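Local coordinates for protein carboxylic ester hydrolase (Aspergillus niger, PDB 7K4O) that probably hydrolyses ester bonds of tannins as a secreted serine esterase of the tannase family, and here holds 3,4,5-trihydroxybenzoic acid (gallic acid) in a pocket, at residues Gln513-Pro518 with Thr528-Val533; Val262-Asp267 with Leu519-Thr524. One frame throughout, in Å; residues are numbered along the deposited sequence.

From the N terminus the chain first reaches V262-D267, which ends a calcium-binding loop and starts helix 266-272. Some 250 residues later come Q513-P518, L519-T524 and T528-V533 in close succession. Interaction 2 ties the early segment to L519-T524 and so closes a very long loop. Interaction 1 ties Q513-P518 to T528-V533 and closes a short one. The two contacts cross: L519-T524 lies between the segments of interaction 1, while its partner V262-D267 lies before Q513. They touch directly: strand 529-533 pairs antiparallel with strand 520-524, with V533 N 2.8 Å from R520 O. Together they join this hairpin, near the C terminus, to strand 511-514 and to the calcium loop.

Interaction 1: Gln513-Pro518 with Thr528-Val533; sequences QLCAWP and TTMECV. With NAG (2-acetamido-2-deoxy-beta-D-glucopyranose), chain D.
The second segment enters strand 529-533 through a classic beta bulge, in which T528 and T529 both face T524. M530 makes the first contact with Q513-P518. Its CG is anti to the backbone N (chi1 -163°), and the chain bends at chi3, so the thioether end turns toward the first segment. There the methyl CE lies 3.3 Å from the backbone O of Q513 and 3.6 Å from C515 SG. The amide end of Q513 leads away from this contact and is held by T497, N499 and N511. The CB of E531 points away, but its backbone is hydrogen-bonded to L522. C532 carries the main link, a disulfide to C515 with an SG-SG distance of 2.2 Å. Both SG atoms sit beside their own backbone N, anti to the carbonyl carbon. The bridge twists in the left-handed sense (chi3 -83°). No direct hydrogen bond joins the two segments; the disulfide is the covalent tie between them. The CB of V533 also points away. The backbone O of V533 is bridged to P518 O by one water, which donates to both carbonyls at 2.8 Å. A glycan NAG lies against this end, its O7 3.7 Å from V533 CA, and is hydrogen-bonded to Y534 N. Q513-P518 and M530-V533 run nearly parallel, 9° apart. Strand 520-524 pairs antiparallel with strand 529-533, and its P521 packs on C515. L514, A516 and W517 rest on strand 455-460, the edge of the large mixed sheet, while W517 and P518 also touch helix 444-452.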
loop_
_atom_site.group_PDB
_atom_site.type_symbol
_atom_site.label_atom_id
_atom_site.label_comp_id
_atom_site.label_asym_id
_atom_site.label_seq_id
_atom_site.Cartn_x
_atom_site.Cartn_y
_atom_site.Cartn_z
ATOM N N GLN A 513 1.686 18.498 9.822
ATOM C CA GLN A 513 2.169 17.363 10.603
ATOM C C GLN A 513 1.044 16.329 10.719
ATOM O O GLN A 513 -0.117 16.718 10.898
ATOM C CB GLN A 513 2.679 17.844 11.939
ATOM C CG GLN A 513 3.903 18.783 11.828
ATOM C CD GLN A 513 5.056 18.113 11.109
ATOM O OE1 GLN A 513 5.414 16.998 11.455
ATOM N NE2 GLN A 513 5.658 18.802 10.147
ATOM N N LEU A 514 1.416 15.045 10.756
ATOM C CA LEU A 514 0.432 13.933 10.970
ATOM C C LEU A 514 0.647 13.286 12.316
ATOM O O LEU A 514 1.789 12.937 12.694
ATOM C CB LEU A 514 0.562 12.926 9.827
ATOM C CG LEU A 514 0.551 13.426 8.403
ATOM C CD1 LEU A 514 0.784 12.264 7.431
ATOM C CD2 LEU A 514 -0.759 14.114 8.059
ATOM N N CYS A 515 -0.431 13.165 13.103
ATOM C CA CYS A 515 -0.446 12.506 14.424
ATOM C C CYS A 515 -0.153 11.004 14.277
ATOM O O CYS A 515 -0.616 10.390 13.287
ATOM C CB CYS A 515 -1.803 12.674 15.114
ATOM S SG CYS A 515 -2.167 14.421 15.461
ATOM N N ALA A 516 0.611 10.474 15.208
ATOM C CA ALA A 516 0.953 9.046 15.328
ATOM C C ALA A 516 -0.154 8.363 16.100
ATOM O O ALA A 516 -0.480 8.781 17.229
ATOM C CB ALA A 516 2.261 8.846 16.041
ATOM N N TRP A 517 -0.696 7.313 15.506
ATOM C CA TRP A 517 -1.635 6.394 16.182
ATOM C C TRP A 517 -1.070 6.039 17.535
ATOM O O TRP A 517 0.119 5.770 17.671
ATOM C CB TRP A 517 -1.833 5.127 15.309
ATOM C CG TRP A 517 -2.816 4.164 15.892
ATOM C CD1 TRP A 517 -2.557 3.062 16.634
ATOM C CD2 TRP A 517 -4.252 4.314 15.884
ATOM N NE1 TRP A 517 -3.733 2.499 17.072
ATOM C CE2 TRP A 517 -4.777 3.264 16.646
ATOM C CE3 TRP A 517 -5.121 5.283 15.368
ATOM C CZ2 TRP A 517 -6.146 3.131 16.887
ATOM C CZ3 TRP A 517 -6.484 5.129 15.566
ATOM C CH2 TRP A 517 -6.968 4.084 16.342
ATOM N N PRO A 518 -1.862 5.941 18.621
ATOM C CA PRO A 518 -3.328 6.097 18.636
ATOM C C PRO A 518 -3.879 7.496 18.924
ATOM O O PRO A 518 -5.089 7.626 19.140
ATOM C CB PRO A 518 -3.701 5.190 19.812
ATOM C CG PRO A 518 -2.570 5.367 20.786
ATOM C CD PRO A 518 -1.345 5.501 19.907
ATOM N N THR A 528 -6.082 27.021 13.749
ATOM C CA THR A 528 -4.713 27.557 13.552
ATOM C C THR A 528 -3.678 26.662 14.237
ATOM O O THR A 528 -2.542 26.635 13.742
ATOM C CB THR A 528 -4.595 29.012 14.037
ATOM O OG1 THR A 528 -4.915 29.074 15.426
ATOM C CG2 THR A 528 -5.510 29.927 13.259
ATOM N N THR A 529 -4.017 25.980 15.329
ATOM C CA THR A 529 -3.012 25.160 16.048
ATOM C C THR A 529 -3.487 23.712 16.129
ATOM O O THR A 529 -4.627 23.469 16.559
ATOM C CB THR A 529 -2.698 25.756 17.415
ATOM O OG1 THR A 529 -3.881 25.651 18.200
ATOM C CG2 THR A 529 -2.238 27.195 17.282
ATOM N N MET A 530 -2.636 22.794 15.702
ATOM C CA MET A 530 -2.986 21.351 15.681
ATOM C C MET A 530 -2.433 20.659 16.925
ATOM O O MET A 530 -1.286 20.885 17.305
ATOM C CB MET A 530 -2.463 20.702 14.401
ATOM C CG MET A 530 -3.155 19.384 14.161
ATOM S SD MET A 530 -2.365 18.384 12.921
ATOM C CE MET A 530 -1.153 17.562 13.950
ATOM N N GLU A 531 -3.269 19.875 17.581
ATOM C CA GLU A 531 -2.858 19.011 18.691
ATOM C C GLU A 531 -3.117 17.549 18.288
ATOM O O GLU A 531 -3.937 17.298 17.380
ATOM C CB GLU A 531 -3.667 19.347 19.929
ATOM C CG GLU A 531 -3.641 20.837 20.226
ATOM C CD GLU A 531 -4.456 21.247 21.436
ATOM O OE1 GLU A 531 -4.464 22.461 21.740
ATOM O OE2 GLU A 531 -5.110 20.359 22.051
ATOM N N CYS A 532 -2.395 16.661 18.928
ATOM C CA CYS A 532 -2.570 15.198 18.779
ATOM C C CYS A 532 -3.148 14.713 20.095
ATOM O O CYS A 532 -2.456 14.794 21.107
ATOM C CB CYS A 532 -1.242 14.537 18.413
ATOM S SG CYS A 532 -0.624 15.085 16.813
ATOM N N VAL A 533 -4.391 14.255 20.074
ATOM C CA VAL A 533 -5.157 14.008 21.318
ATOM C C VAL A 533 -5.519 12.542 21.456
ATOM O O VAL A 533 -5.714 11.849 20.465
ATOM C CB VAL A 533 -6.417 14.888 21.401
ATOM C CG1 VAL A 533 -6.052 16.356 21.246
ATOM C CG2 VAL A 533 -7.459 14.464 20.394
HETATM C C1 NAG D . -4.475 11.964 28.557
HETATM C C2 NAG D . -4.687 13.210 27.739
HETATM C C3 NAG D . -4.756 14.441 28.644
HETATM C C4 NAG D . -5.722 14.206 29.789
HETATM C C5 NAG D . -5.358 12.925 30.533
HETATM C C6 NAG D . -6.295 12.645 31.703
HETATM C C7 NAG D . -3.823 13.650 25.513
HETATM C C8 NAG D . -2.600 13.779 24.666
HETATM N N2 NAG D . -3.589 13.418 26.813
HETATM O O3 NAG D . -5.196 15.560 27.874
HETATM O O4 NAG D . -5.625 15.314 30.676
HETATM O O5 NAG D . -5.480 11.868 29.567
HETATM O O6 NAG D . -7.582 12.350 31.128
HETATM O O7 NAG D . -4.946 13.708 25.011
HETATM O O HOH W 1 -6.962 9.377 20.155
#

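Interaction 2: Val262-Asp267 with Leu519-Thr524; sequences VVARTD and LRPLWT. With CA (calcium ion), chain K.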
loop_
_atom_site.group_PDB
_atom_site.type_symbol
_atom_site.label_atom_id
_atom_site.label_comp_id
_atom_site.label_asym_id
_atom_site.label_seq_id
_atom_site.Cartn_x
_atom_site.Cartn_y
_atom_site.Cartn_z
ATOM N N VAL A 262 -11.511 19.226 4.430
ATOM C CA VAL A 262 -10.710 17.999 4.684
ATOM C C VAL A 262 -11.292 17.356 5.908
ATOM O O VAL A 262 -11.374 17.973 6.942
ATOM C CB VAL A 262 -9.212 18.298 4.870
ATOM C CG1 VAL A 262 -8.442 16.975 5.015
ATOM C CG2 VAL A 262 -8.662 19.114 3.714
ATOM N N VAL A 263 -11.631 16.077 5.796
ATOM C CA VAL A 263 -12.033 15.303 6.990
ATOM C C VAL A 263 -10.823 14.561 7.562
ATOM O O VAL A 263 -10.473 13.481 7.043
ATOM C CB VAL A 263 -13.178 14.362 6.602
ATOM C CG1 VAL A 263 -13.590 13.490 7.771
ATOM C CG2 VAL A 263 -14.347 15.181 6.051
ATOM N N ALA A 264 -10.248 15.109 8.621
ATOM C CA ALA A 264 -9.112 14.506 9.338
ATOM C C ALA A 264 -9.634 13.549 10.387
ATOM O O ALA A 264 -8.819 12.845 10.976
ATOM C CB ALA A 264 -8.264 15.573 9.985
ATOM N N ARG A 265 -10.934 13.594 10.721
ATOM C CA ARG A 265 -11.487 12.709 11.769
ATOM C C ARG A 265 -12.629 11.902 11.148
ATOM O O ARG A 265 -13.828 12.151 11.473
ATOM C CB ARG A 265 -11.870 13.512 13.015
ATOM C CG ARG A 265 -10.655 14.137 13.692
ATOM C CD ARG A 265 -9.773 13.128 14.413
ATOM N NE ARG A 265 -10.423 12.525 15.541
ATOM C CZ ARG A 265 -10.517 13.037 16.751
ATOM N NH1 ARG A 265 -9.919 14.181 17.048
ATOM N NH2 ARG A 265 -11.176 12.390 17.687
ATOM N N THR A 266 -12.263 10.879 10.367
ATOM C CA THR A 266 -13.255 9.932 9.810
ATOM C C THR A 266 -13.809 9.053 10.922
ATOM O O THR A 266 -14.910 8.476 10.706
ATOM C CB THR A 266 -12.684 9.098 8.659
ATOM O OG1 THR A 266 -11.636 8.320 9.222
ATOM C CG2 THR A 266 -12.277 9.954 7.494
ATOM N N ASP A 267 -13.150 8.956 12.063
ATOM C CA ASP A 267 -13.642 8.247 13.254
ATOM C C ASP A 267 -14.863 9.028 13.798
ATOM O O ASP A 267 -15.936 8.422 14.020
ATOM C CB ASP A 267 -12.547 8.058 14.296
ATOM C CG ASP A 267 -11.531 9.177 14.448
ATOM O OD1 ASP A 267 -11.877 10.374 14.156
ATOM O OD2 ASP A 267 -10.366 8.854 14.794
ATOM N N LEU A 519 -3.021 8.507 18.829
ATOM C CA LEU A 519 -3.481 9.903 18.928
ATOM C C LEU A 519 -4.209 10.258 17.638
ATOM O O LEU A 519 -3.927 9.697 16.548
ATOM C CB LEU A 519 -2.269 10.819 19.183
ATOM C CG LEU A 519 -1.469 10.498 20.448
ATOM C CD1 LEU A 519 -0.233 11.389 20.519
ATOM C CD2 LEU A 519 -2.327 10.676 21.698
ATOM N N ARG A 520 -5.140 11.211 17.726
ATOM C CA ARG A 520 -5.866 11.746 16.555
ATOM C C ARG A 520 -5.695 13.265 16.487
ATOM O O ARG A 520 -5.499 13.894 17.542
ATOM C CB ARG A 520 -7.379 11.484 16.630
ATOM C CG ARG A 520 -7.835 10.077 16.937
ATOM C CD ARG A 520 -7.259 9.018 16.034
ATOM N NE ARG A 520 -7.501 9.221 14.626
ATOM C CZ ARG A 520 -6.530 9.180 13.687
ATOM N NH1 ARG A 520 -5.257 8.983 14.028
ATOM N NH2 ARG A 520 -6.848 9.333 12.435
ATOM N N PRO A 521 -5.812 13.886 15.297
ATOM C CA PRO A 521 -5.628 15.327 15.164
ATOM C C PRO A 521 -6.861 16.097 15.642
ATOM O O PRO A 521 -7.976 15.694 15.389
ATOM C CB PRO A 521 -5.417 15.552 13.678
ATOM C CG PRO A 521 -6.123 14.380 13.026
ATOM C CD PRO A 521 -5.894 13.240 13.983
ATOM N N LEU A 522 -6.620 17.207 16.311
ATOM C CA LEU A 522 -7.718 18.152 16.653
ATOM C C LEU A 522 -7.132 19.555 16.593
ATOM O O LEU A 522 -6.079 19.797 17.235
ATOM C CB LEU A 522 -8.237 17.799 18.040
ATOM C CG LEU A 522 -9.464 18.604 18.481
ATOM C CD1 LEU A 522 -10.610 18.319 17.535
ATOM C CD2 LEU A 522 -9.824 18.274 19.932
ATOM N N TRP A 523 -7.720 20.404 15.766
ATOM C CA TRP A 523 -7.268 21.817 15.667
ATOM C C TRP A 523 -8.052 22.672 16.669
ATOM O O TRP A 523 -9.270 22.447 16.853
ATOM C CB TRP A 523 -7.398 22.361 14.257
ATOM C CG TRP A 523 -6.598 21.613 13.221
ATOM C CD1 TRP A 523 -6.898 20.396 12.667
ATOM C CD2 TRP A 523 -5.427 22.075 12.517
ATOM N NE1 TRP A 523 -5.987 20.063 11.701
ATOM C CE2 TRP A 523 -5.063 21.065 11.598
ATOM C CE3 TRP A 523 -4.628 23.214 12.605
ATOM C CZ2 TRP A 523 -3.941 21.174 10.770
ATOM C CZ3 TRP A 523 -3.523 23.329 11.781
ATOM C CH2 TRP A 523 -3.169 22.315 10.880
ATOM N N THR A 524 -7.342 23.619 17.270
ATOM C CA THR A 524 -7.884 24.629 18.220
ATOM C C THR A 524 -7.617 26.029 17.665
ATOM O O THR A 524 -6.882 26.180 16.646
ATOM C CB THR A 524 -7.271 24.413 19.605
ATOM O OG1 THR A 524 -5.852 24.431 19.467
ATOM C CG2 THR A 524 -7.702 23.111 20.244
HETATM CA CA CA K . -11.395 19.736 8.544
HETATM O O HOH W 2 -9.383 10.080 10.913
HETATM O O HOH W 3 -8.834 19.420 8.717
#
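The loop V262-R265 and strand 520-524 have their closest CA atoms at A264 and P521, 6.8 Å apart, with no direct backbone hydrogen bond between the segments. A264 CB rests on P521 CG at 3.9 Å. R265 bends at chi2 and chi3 and curls its guanidinium over R520 CB, which sits against one face. At the edge, R265 NH1 gives a nearly straight bond (164°) to P521 O at 3.0 Å, meeting this oxygen from above the carbonyl plane. D267 joins the two arginines. Its OD1 accepts R265 NE, and its OD2 accepts R520 NE at 2.9 Å with the syn lone pair. The guanidinium planes are 69° apart, and the shared carboxylate probably offsets the repulsion between the like charges. S538 and T459 bind the far ends of R265 and R520, and W542 also donates to D267 OD2. A water joins R520 NH2 to A264 O and T266 N. This salt-bridge network lies beside a calcium loop, where V262 O binds the ion at 2.4 Å alongside D253, D256, K258 and D260. In sequence, the calcium loop falls in the long insertion between core strands 205-209 and 410-416, consistent with the calcium-binding lid of tannase-family esterases.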